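Local coordinates for ADP-ribosyltransferase (PDB 1OJQ), which probably transfers ADP-ribose from NAD+ to a protein substrate, as a C3-type bacterial mono-ADP-ribosyltransferase from Staphylococcus aureus, at residues A[6-12]-A[141-145]; A[122-128]-A[191-195]. One frame throughout, in Å; residues are numbered along the deposited sequence.

Contact 1 (A[6-12]-A[141-145]); sequences FTDLVEA and LVSGA
Apolar side chains and two bridging waters join Phe6 and the first turn of helix 9-23 to the loop that follows strand 137-140, on the outer part of the ADP-ribosyltransferase fold; no direct hydrogen bond crosses. The loop reverses in a type II beta turn from Val142 to Ala145, and Gly144 has the positive phi (78°) that favours glycine there. Val142 faces the helix start: with CG2 anti to its carbonyl carbon, that methyl lies 3.7 Å from Ala12 CB and also meets Leu9 CD2, whose side chain lies roughly perpendicular to that of Val142. Leu141 and Phe6 extend alongside one another, with Leu141 CD2 3.8 Å from ring atom CD2 of Phe6. The other Leu141 branch, CD1, packs on Ala12. Asp8 is at the N-cap position, its OD2 accepting from Glu11 N in one of two modelled conformers. Leu9 CD2 also touches Ala145 CB, close to Gln140, which binds NAD+. Phe6 O and Leu141 O are both acceptors and are not bonded to each other. One water accepts from Phe6 N and donates to Leu141 O at 2.6 Å; another donates to Phe6 O and accepts from Ser143 N at 2.9 Å.

Contact 2 (A[122-128]-A[191-195]); sequences LNNLMNS and VGSVK
The C-terminal end of helix 116-126 packs against strand 187-196 of the five-stranded mixed sheet, the axes of residues 122-126 and 191-195 running nearly antiparallel (167°) and approaching to 7.0 Å. Val194 points its side chain at the helix. Its CB lies 3.7 Å from Asn123 CA, its CG1 branch meets Leu122 CB, and its CG2 branch, anti to the carbonyl carbon, reaches Met126 SD at 4.1 Å. The Met126 side chain also touches Ile205 and Tyr131 of neighbouring strands.

A polar link lies alongside this apolar patch. Asn123 OD1 accepts Val194 N at 2.9 Å, in the carbonyl plane on a lone pair, a reach made possible by a chi1 of 178° that swings the amide away from the backbone N and over to the strand. A helix side chain thus satisfies a strand N-H. At the helix end Asn123 O takes two donors, Asn127 N and Asn127 ND2, from opposite faces of its plane; the side-chain bond is 2.8 Å and nearly straight (167°). Asn127 OD1 in turn accepts Ser128 OG, so the amide is held at both ends.

Beyond the helix the chain turns back to the strand. Ser128 N donates to Val191 O at 2.8 Å, and Val191 also pairs through its backbone with Arg129. Met126 O lies 3.3 Å from Val191 CB, a close approach between helix end and strand. Gly192 and Ser193 both face Thr206 on the adjacent strand, a classic beta bulge. The whole is a helix packed on the mixed sheet of the alpha+beta ADP-ribosyltransferase fold, its exit leading directly into edge strand 130-133 beside strand 187-196.

Overall arrangement
Contacts 1 and 2 have centres 25 Å apart, and their nearest atoms are about 12 Å from each other, so they do not touch; their segments alternate along the chain. Each is partly buried and lies well away from the chain centre, and they hold different elements. Contact 1 joins the N-terminal helix start to a loop, relying on methyl and ring packing with two waters bridging backbone N and O atoms. Contact 2 sets a helix end on a sheet strand and adds direct hydrogen bonds across it. NAD+-binding Gln140 adjoins contact 1, whereas in contact 2 the side chain of Val191 is about 12 Å from that of NAD+-binding Arg85, and Leu122 about 12 Å from Asp90, again between side chains.

Contact 1 (A[6-12]-A[141-145])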
ATOM      1  N   PHE A   6      -5.775   5.082 -12.423  1.00  8.72           N
ATOM      2  CA  PHE A   6      -4.969   4.775 -13.593  1.00  9.00           C
ATOM      3  C   PHE A   6      -5.049   3.322 -14.031  1.00 11.44           C
ATOM      4  O   PHE A   6      -4.875   2.423 -13.199  1.00 13.15           O
ATOM      5  CB  PHE A   6      -3.481   5.106 -13.329  1.00  6.18           C
ATOM      6  CG  PHE A   6      -3.287   6.610 -13.165  1.00  8.70           C
ATOM      7  CD1 PHE A   6      -3.187   7.438 -14.277  1.00  6.90           C
ATOM      8  CD2 PHE A   6      -3.219   7.170 -11.902  1.00 10.34           C
ATOM      9  CE1 PHE A   6      -3.020   8.804 -14.110  1.00  9.45           C
ATOM     10  CE2 PHE A   6      -3.047   8.538 -11.732  1.00  9.40           C
ATOM     11  CZ  PHE A   6      -2.948   9.356 -12.839  1.00 12.62           C
ATOM     12  N   THR A   7      -5.261   3.132 -15.331  1.00  9.19           N
ATOM     13  CA  THR A   7      -5.101   1.809 -15.923  1.00  8.33           C
ATOM     14  C   THR A   7      -4.024   1.808 -17.014  1.00 10.27           C
ATOM     15  O   THR A   7      -3.543   0.747 -17.426  1.00 14.88           O
ATOM     16  CB  THR A   7      -6.406   1.267 -16.536  1.00 15.24           C
ATOM     17  OG1 THR A   7      -6.890   2.178 -17.537  1.00 16.07           O
ATOM     18  CG2 THR A   7      -7.473   1.154 -15.462  1.00 13.56           C
ATOM     19  N   ASP A   8      -3.665   2.985 -17.472  1.00  8.67           N
ATOM     20  CA  ASP A   8      -2.684   3.159 -18.551  1.00 10.07           C
ATOM     21  C   ASP A   8      -1.308   3.493 -17.973  1.00 10.55           C
ATOM     22  O   ASP A   8      -1.208   4.545 -17.315  1.00 10.29           O
ATOM     23  CB  ASP A   8      -3.126   4.289 -19.468  1.00 15.44           C
ATOM     24  CG  ASP A   8      -2.135   4.503 -20.603  0.50 17.06           C
ATOM     25  OD1 ASP A   8      -2.297   3.825 -21.642  0.50 16.67           O
ATOM     26  OD2 ASP A   8      -1.221   5.335 -20.435  0.50  9.98           O
ATOM     27  N   LEU A   9      -0.332   2.628 -18.208  1.00  6.98           N
ATOM     28  CA  LEU A   9       1.015   2.818 -17.681  1.00 10.19           C
ATOM     29  C   LEU A   9       1.608   4.168 -18.050  1.00  9.52           C
ATOM     30  O   LEU A   9       2.288   4.814 -17.244  1.00 10.14           O
ATOM     31  CB  LEU A   9       1.906   1.689 -18.214  1.00 14.64           C
ATOM     32  CG  LEU A   9       1.634   0.312 -17.594  1.00 11.46           C
ATOM     33  CD1 LEU A   9       2.491  -0.742 -18.288  1.00  8.02           C
ATOM     34  CD2 LEU A   9       1.876   0.342 -16.093  1.00 10.42           C
ATOM     35  N   VAL A  10       1.360   4.609 -19.278  1.00 11.44           N
ATOM     36  CA  VAL A  10       1.940   5.871 -19.736  1.00  9.52           C
ATOM     37  C   VAL A  10       1.351   7.045 -18.975  1.00  9.82           C
ATOM     38  O   VAL A  10       2.086   7.951 -18.558  1.00  9.65           O
ATOM     39  CB  VAL A  10       1.733   6.029 -21.253  1.00 10.55           C
ATOM     40  CG1 VAL A  10       2.079   7.440 -21.701  1.00 22.21           C
ATOM     41  CG2 VAL A  10       2.571   5.005 -21.999  1.00 15.63           C
ATOM     42  N   GLU A  11       0.031   7.038 -18.733  1.00  7.93           N
ATOM     43  CA  GLU A  11      -0.542   8.127 -17.952  1.00 10.13           C
ATOM     44  C   GLU A  11      -0.171   8.083 -16.484  1.00  5.40           C
ATOM     45  O   GLU A  11       0.010   9.137 -15.855  1.00  8.42           O
ATOM     46  CB  GLU A  11      -2.088   8.138 -18.054  1.00 14.47           C
ATOM     47  CG  GLU A  11      -2.597   8.407 -19.465  1.00 14.12           C
ATOM     48  CD  GLU A  11      -2.402   9.840 -19.919  1.00 12.22           C
ATOM     49  OE1 GLU A  11      -2.640  10.119 -21.125  1.00 24.35           O
ATOM     50  OE2 GLU A  11      -2.026  10.727 -19.138  1.00 19.69           O
ATOM     51  N   ALA A  12      -0.072   6.900 -15.886  1.00 10.05           N
ATOM     52  CA  ALA A  12       0.384   6.853 -14.495  1.00  7.61           C
ATOM     53  C   ALA A  12       1.797   7.421 -14.355  1.00  5.53           C
ATOM     54  O   ALA A  12       2.067   8.168 -13.420  1.00  8.39           O
ATOM     55  CB  ALA A  12       0.308   5.426 -13.968  1.00 10.50           C
ATOM     56  N   LEU A 141       0.120   2.670  -8.504  1.00  4.91           N
ATOM     57  CA  LEU A 141      -0.932   3.394  -9.229  1.00  8.08           C
ATOM     58  C   LEU A 141      -1.713   2.517 -10.191  1.00  7.59           C
ATOM     59  O   LEU A 141      -2.896   2.754 -10.447  1.00 11.35           O
ATOM     60  CB  LEU A 141      -0.354   4.542 -10.072  1.00 12.01           C
ATOM     61  CG  LEU A 141      -0.024   5.856  -9.381  1.00 14.72           C
ATOM     62  CD1 LEU A 141       0.657   6.791 -10.389  1.00 17.65           C
ATOM     63  CD2 LEU A 141      -1.254   6.509  -8.757  1.00  8.04           C
ATOM     64  N   VAL A 142      -1.060   1.515 -10.765  1.00  9.09           N
ATOM     65  CA  VAL A 142      -1.700   0.571 -11.691  1.00  6.14           C
ATOM     66  C   VAL A 142      -1.701  -0.816 -11.059  1.00  8.18           C
ATOM     67  O   VAL A 142      -0.649  -1.407 -10.797  1.00  8.48           O
ATOM     68  CB  VAL A 142      -1.003   0.529 -13.054  1.00  7.50           C
ATOM     69  CG1 VAL A 142      -1.689  -0.438 -14.013  1.00 10.42           C
ATOM     70  CG2 VAL A 142      -0.969   1.933 -13.660  1.00 10.87           C
ATOM     71  N   SER A 143      -2.903  -1.323 -10.785  1.00  8.95           N
ATOM     72  CA  SER A 143      -2.986  -2.568 -10.030  1.00  9.12           C
ATOM     73  C   SER A 143      -2.302  -3.692 -10.798  1.00  9.81           C
ATOM     74  O   SER A 143      -2.639  -3.885 -11.972  1.00 10.54           O
ATOM     75  CB  SER A 143      -4.450  -2.935  -9.763  1.00 13.97           C
ATOM     76  OG  SER A 143      -4.492  -4.166  -9.048  1.00 13.90           O
ATOM     77  N   GLY A 144      -1.378  -4.415 -10.191  1.00 10.52           N
ATOM     78  CA  GLY A 144      -0.692  -5.547 -10.786  1.00 14.88           C
ATOM     79  C   GLY A 144       0.416  -5.228 -11.759  1.00 11.69           C
ATOM     80  O   GLY A 144       0.971  -6.079 -12.469  1.00 10.91           O
ATOM     81  N   ALA A 145       0.803  -3.958 -11.844  1.00  8.21           N
ATOM     82  CA  ALA A 145       1.889  -3.586 -12.742  1.00  9.45           C
ATOM     83  C   ALA A 145       3.171  -4.317 -12.353  1.00  8.98           C
ATOM     84  O   ALA A 145       3.652  -4.170 -11.231  1.00 12.45           O
ATOM     85  CB  ALA A 145       2.104  -2.078 -12.709  1.00  9.52           C
TER
HETATM   86  O   HOH W   1      -4.714   4.557  -9.848  1.00  9.57           O
HETATM   87  O   HOH W   2      -5.234  -0.078 -12.041  1.00 11.11           O

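Contact 2 (A[122-128]-A[191-195])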
ATOM      1  N   LEU A 122     -16.404 -11.290   5.417  1.00  6.57           N
ATOM      2  CA  LEU A 122     -15.267 -10.370   5.484  1.00  9.66           C
ATOM      3  C   LEU A 122     -15.759  -8.922   5.480  1.00 11.20           C
ATOM      4  O   LEU A 122     -15.310  -8.085   6.262  1.00 11.88           O
ATOM      5  CB  LEU A 122     -14.307 -10.596   4.319  1.00  9.08           C
ATOM      6  CG  LEU A 122     -13.191 -11.630   4.471  1.00 13.52           C
ATOM      7  CD1 LEU A 122     -12.435 -11.742   3.149  1.00  6.95           C
ATOM      8  CD2 LEU A 122     -12.222 -11.289   5.599  1.00 15.83           C
ATOM      9  N   ASN A 123     -16.689  -8.616   4.585  1.00  8.98           N
ATOM     10  CA  ASN A 123     -17.246  -7.270   4.522  1.00  4.07           C
ATOM     11  C   ASN A 123     -17.872  -6.888   5.850  1.00 10.11           C
ATOM     12  O   ASN A 123     -17.768  -5.815   6.424  1.00  9.03           O
ATOM     13  CB  ASN A 123     -18.302  -7.198   3.412  1.00  4.95           C
ATOM     14  CG  ASN A 123     -18.921  -5.809   3.382  1.00 12.13           C
ATOM     15  OD1 ASN A 123     -18.291  -4.910   2.809  1.00 12.74           O
ATOM     16  ND2 ASN A 123     -20.083  -5.612   3.980  1.00 11.29           N
ATOM     17  N   ASN A 124     -18.606  -7.866   6.401  1.00 10.66           N
ATOM     18  CA  ASN A 124     -19.271  -7.604   7.675  1.00 15.14           C
ATOM     19  C   ASN A 124     -18.246  -7.366   8.777  1.00 11.85           C
ATOM     20  O   ASN A 124     -18.485  -6.534   9.659  1.00 13.47           O
ATOM     21  CB  ASN A 124     -20.213  -8.756   8.052  1.00 16.31           C
ATOM     22  CG  ASN A 124     -20.672  -8.593   9.494  1.00 25.40           C
ATOM     23  OD1 ASN A 124     -20.045  -9.114  10.415  1.00 28.20           O
ATOM     24  ND2 ASN A 124     -21.757  -7.846   9.647  1.00 24.22           N
ATOM     25  N   LEU A 125     -17.102  -8.030   8.752  1.00  9.48           N
ATOM     26  CA  LEU A 125     -16.048  -7.901   9.750  1.00  8.23           C
ATOM     27  C   LEU A 125     -15.046  -6.777   9.476  1.00 11.83           C
ATOM     28  O   LEU A 125     -14.336  -6.359  10.407  1.00  9.94           O
ATOM     29  CB  LEU A 125     -15.264  -9.221   9.860  1.00  8.63           C
ATOM     30  CG  LEU A 125     -16.117 -10.411  10.320  1.00 14.28           C
ATOM     31  CD1 LEU A 125     -15.271 -11.677  10.300  1.00 15.64           C
ATOM     32  CD2 LEU A 125     -16.723 -10.125  11.689  1.00 10.66           C
ATOM     33  N   MET A 126     -14.961  -6.278   8.234  1.00  7.33           N
ATOM     34  CA  MET A 126     -13.972  -5.213   8.030  1.00  6.98           C
ATOM     35  C   MET A 126     -14.596  -3.849   7.744  1.00  6.47           C
ATOM     36  O   MET A 126     -13.911  -2.826   7.929  1.00  6.60           O
ATOM     37  CB  MET A 126     -13.020  -5.614   6.896  1.00  8.77           C
ATOM     38  CG  MET A 126     -12.343  -6.958   7.120  1.00  7.21           C
ATOM     39  SD  MET A 126     -11.192  -7.277   5.744  1.00 12.15           S
ATOM     40  CE  MET A 126     -10.065  -5.889   5.990  1.00 12.78           C
ATOM     41  N   ASN A 127     -15.847  -3.786   7.304  1.00  3.79           N
ATOM     42  CA  ASN A 127     -16.370  -2.463   6.948  1.00  6.89           C
ATOM     43  C   ASN A 127     -16.428  -1.542   8.161  1.00  5.67           C
ATOM     44  O   ASN A 127     -16.633  -1.962   9.302  1.00  6.49           O
ATOM     45  CB  ASN A 127     -17.755  -2.569   6.300  1.00 12.94           C
ATOM     46  CG  ASN A 127     -18.845  -2.619   7.352  1.00 17.81           C
ATOM     47  OD1 ASN A 127     -19.302  -1.563   7.817  1.00 16.46           O
ATOM     48  ND2 ASN A 127     -19.230  -3.841   7.703  1.00 14.26           N
ATOM     49  N   SER A 128     -16.214  -0.266   7.853  1.00  5.25           N
ATOM     50  CA  SER A 128     -16.202   0.779   8.854  1.00  6.26           C
ATOM     51  C   SER A 128     -15.099   0.594   9.894  1.00 13.96           C
ATOM     52  O   SER A 128     -15.224   1.195  10.973  1.00 18.52           O
ATOM     53  CB  SER A 128     -17.574   0.857   9.545  1.00  7.12           C
ATOM     54  OG  SER A 128     -18.637   1.022   8.613  1.00  9.32           O
ATOM     55  N   VAL A 191     -11.999   1.033   5.993  1.00  9.55           N
ATOM     56  CA  VAL A 191     -12.531   0.163   4.950  1.00  7.07           C
ATOM     57  C   VAL A 191     -13.982   0.511   4.642  1.00  6.91           C
ATOM     58  O   VAL A 191     -14.803   0.583   5.550  1.00 12.16           O
ATOM     59  CB  VAL A 191     -12.411  -1.314   5.374  1.00  5.06           C
ATOM     60  CG1 VAL A 191     -13.153  -2.181   4.364  1.00  6.41           C
ATOM     61  CG2 VAL A 191     -10.942  -1.697   5.477  1.00 10.53           C
ATOM     62  N   GLY A 192     -14.314   0.724   3.377  1.00  5.86           N
ATOM     63  CA  GLY A 192     -15.655   0.982   2.892  1.00  7.77           C
ATOM     64  C   GLY A 192     -16.399  -0.311   2.580  1.00 13.12           C
ATOM     65  O   GLY A 192     -17.579  -0.469   2.914  1.00 13.47           O
ATOM     66  N   SER A 193     -15.719  -1.258   1.921  1.00  6.82           N
ATOM     67  CA  SER A 193     -16.394  -2.487   1.526  1.00  4.71           C
ATOM     68  C   SER A 193     -15.375  -3.564   1.168  1.00  8.68           C
ATOM     69  O   SER A 193     -14.228  -3.248   0.877  1.00  8.48           O
ATOM     70  CB  SER A 193     -17.269  -2.254   0.288  1.00  9.25           C
ATOM     71  OG  SER A 193     -16.498  -1.925  -0.873  1.00 12.54           O
ATOM     72  N   VAL A 194     -15.865  -4.793   1.182  1.00  6.48           N
ATOM     73  CA  VAL A 194     -15.137  -5.953   0.687  1.00  4.72           C
ATOM     74  C   VAL A 194     -16.013  -6.674  -0.324  1.00 10.74           C
ATOM     75  O   VAL A 194     -17.073  -7.185   0.057  1.00 13.96           O
ATOM     76  CB  VAL A 194     -14.734  -6.938   1.801  1.00  3.96           C
ATOM     77  CG1 VAL A 194     -13.890  -8.049   1.170  1.00  4.44           C
ATOM     78  CG2 VAL A 194     -14.001  -6.235   2.917  1.00  8.25           C
ATOM     79  N   LYS A 195     -15.599  -6.716  -1.583  1.00  6.72           N
ATOM     80  CA  LYS A 195     -16.388  -7.296  -2.659  1.00 10.64           C
ATOM     81  C   LYS A 195     -15.571  -8.266  -3.512  1.00  9.97           C
ATOM     82  O   LYS A 195     -14.343  -8.249  -3.488  1.00 12.05           O
ATOM     83  CB  LYS A 195     -16.913  -6.195  -3.576  1.00 14.38           C
ATOM     84  CG  LYS A 195     -17.727  -5.086  -2.925  1.00 14.45           C
ATOM     85  CD  LYS A 195     -18.212  -4.149  -4.047  1.00 11.64           C
ATOM     86  CE  LYS A 195     -19.170  -3.096  -3.521  1.00 12.90           C
ATOM     87  NZ  LYS A 195     -20.330  -3.685  -2.782  1.00 16.17           N
TER